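Local coordinates for protein OS-9 homolog (Saccharomyces cerevisiae, PDB 2YMA) that acts as a homodimeric lectin of the endoplasmic reticulum that recruits misfolded glycoproteins to the HRD1 ubiquitin ligase for degradation, at residues N63-S67 / L68-S72. Sequence-based numbering, arbitrary orientation.
Sequences NKMLS and LRLVS
M65 lays the outer part of its side chain across one branch of V71: SD lies 3.9 Å from V71 CG1, with CG and CE at a similar range, so the methyl meets the thioether along its length. CG of M65 is trans to the backbone N (chi1 180°); only chi3 bends, turning CE alongside the same methyl. Both residues are buried: M65 faces L19 of strand 14-20 and F25 of strand 23-28, while V71 packs on L79 in a loop. The backbone here ends helix 52-67 of the Yos9 dimerization domain with a Schellman motif, which the other subunit does not touch. R69 is the first residue to leave helical geometry, its phi of 58° being positive, and two bonds run back into the last turn: R69 N to L66 O at 2.9 Å, with the donor well above the carbonyl plane, and a weak but straight one from L70 N to M65 O at 3.4 Å. One residue earlier, L68 N still makes an i to i-4 helical bond to K64 O (2.9 Å), approached nearly end-on to the carbonyl. L68 CG lies beside that oxygen and CD1 meets K64 CG at 4.2 Å, the side chains crossing at a slant; L68 also touches I17 of strand 14-20. On the exposed side, the S67 rotamer (chi1 -60°), with OG beside the backbone N, turns the hydroxyl back to N63 O (2.9 Å), which S67 N also grips from the opposite face of its carbonyl plane. Beyond the turn, L70 rests on I17 and F25, while its carbonyl oxygen accepts a hydrogen bond from R27 NH2.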
loop_
_atom_site.group_PDB
_atom_site.type_symbol
_atom_site.label_atom_id
_atom_site.label_comp_id
_atom_site.label_asym_id
_atom_site.label_seq_id
_atom_site.Cartn_x
_atom_site.Cartn_y
_atom_site.Cartn_z
ATOM N N ASN A 63 2.128 7.952 16.359
ATOM C CA ASN A 63 1.878 9.325 16.798
ATOM C C ASN A 63 3.159 10.102 17.041
ATOM O O ASN A 63 3.257 11.270 16.678
ATOM C CB ASN A 63 1.000 9.358 18.041
ATOM C CG ASN A 63 -0.460 9.135 17.713
ATOM O OD1 ASN A 63 -0.955 9.615 16.695
ATOM N ND2 ASN A 63 -1.152 8.397 18.562
ATOM N N LYS A 64 4.142 9.447 17.643
ATOM C CA LYS A 64 5.432 10.082 17.890
ATOM C C LYS A 64 6.140 10.384 16.567
ATOM O O LYS A 64 6.680 11.478 16.367
ATOM C CB LYS A 64 6.320 9.198 18.789
ATOM C CG LYS A 64 7.664 9.829 19.144
ATOM C CD LYS A 64 7.753 10.171 20.624
ATOM C CE LYS A 64 9.185 9.997 21.118
ATOM N NZ LYS A 64 9.297 10.090 22.601
ATOM N N MET A 65 6.146 9.396 15.678
ATOM C CA MET A 65 6.729 9.547 14.350
ATOM C C MET A 65 6.150 10.778 13.667
ATOM O O MET A 65 6.884 11.589 13.090
ATOM C CB MET A 65 6.435 8.310 13.512
ATOM C CG MET A 65 6.986 8.351 12.103
ATOM S SD MET A 65 6.500 6.860 11.172
ATOM C CE MET A 65 4.784 7.248 10.837
ATOM N N LEU A 66 4.829 10.915 13.742
ATOM C CA LEU A 66 4.137 12.067 13.167
ATOM C C LEU A 66 4.474 13.403 13.842
ATOM O O LEU A 66 4.693 14.408 13.153
ATOM C CB LEU A 66 2.627 11.827 13.156
ATOM C CG LEU A 66 2.225 10.708 12.192
ATOM C CD1 LEU A 66 0.760 10.311 12.354
ATOM C CD2 LEU A 66 2.529 11.137 10.772
ATOM N N SER A 67 4.519 13.405 15.175
ATOM C CA SER A 67 4.907 14.582 15.961
ATOM C C SER A 67 6.286 15.070 15.570
ATOM O O SER A 67 6.537 16.274 15.494
ATOM C CB SER A 67 4.911 14.249 17.454
ATOM O OG SER A 67 3.619 13.842 17.872
ATOM N N LEU A 68 7.178 14.116 15.336
ATOM C CA LEU A 68 8.544 14.419 14.956
ATOM C C LEU A 68 8.644 14.940 13.519
ATOM O O LEU A 68 9.678 15.485 13.118
ATOM C CB LEU A 68 9.437 13.192 15.176
ATOM C CG LEU A 68 9.670 12.840 16.654
ATOM C CD1 LEU A 68 10.621 11.673 16.816
ATOM C CD2 LEU A 68 10.205 14.057 17.388
ATOM N N ARG A 69 7.562 14.794 12.754
ATOM C CA ARG A 69 7.547 15.179 11.342
ATOM C C ARG A 69 8.628 14.455 10.528
ATOM O O ARG A 69 9.253 15.045 9.645
ATOM C CB ARG A 69 7.700 16.699 11.184
ATOM C CG ARG A 69 6.452 17.507 11.503
ATOM C CD ARG A 69 6.788 18.996 11.654
ATOM N NE ARG A 69 6.961 19.400 13.049
ATOM C CZ ARG A 69 7.844 20.302 13.465
ATOM N NH1 ARG A 69 8.647 20.892 12.594
ATOM N NH2 ARG A 69 7.928 20.608 14.751
ATOM N N LEU A 70 8.830 13.173 10.814
ATOM C CA LEU A 70 9.877 12.396 10.160
ATOM C C LEU A 70 9.539 12.018 8.721
ATOM O O LEU A 70 10.436 11.753 7.919
ATOM C CB LEU A 70 10.168 11.123 10.961
ATOM C CG LEU A 70 10.674 11.354 12.380
ATOM C CD1 LEU A 70 10.913 10.034 13.053
ATOM C CD2 LEU A 70 11.954 12.176 12.319
ATOM N N VAL A 71 8.256 11.957 8.382
ATOM C CA VAL A 71 7.931 11.498 7.041
ATOM C C VAL A 71 7.407 12.607 6.147
ATOM O O VAL A 71 6.621 13.474 6.558
ATOM C CB VAL A 71 6.998 10.229 6.984
ATOM C CG1 VAL A 71 7.142 9.344 8.204
ATOM C CG2 VAL A 71 5.582 10.600 6.712
ATOM N N SER A 72 7.882 12.578 4.911
ATOM C CA SER A 72 7.452 13.533 3.914
ATOM C C SER A 72 6.908 12.795 2.689
ATOM O O SER A 72 7.352 11.683 2.357
ATOM C CB SER A 72 8.623 14.428 3.517
ATOM O OG SER A 72 9.649 13.667 2.905
#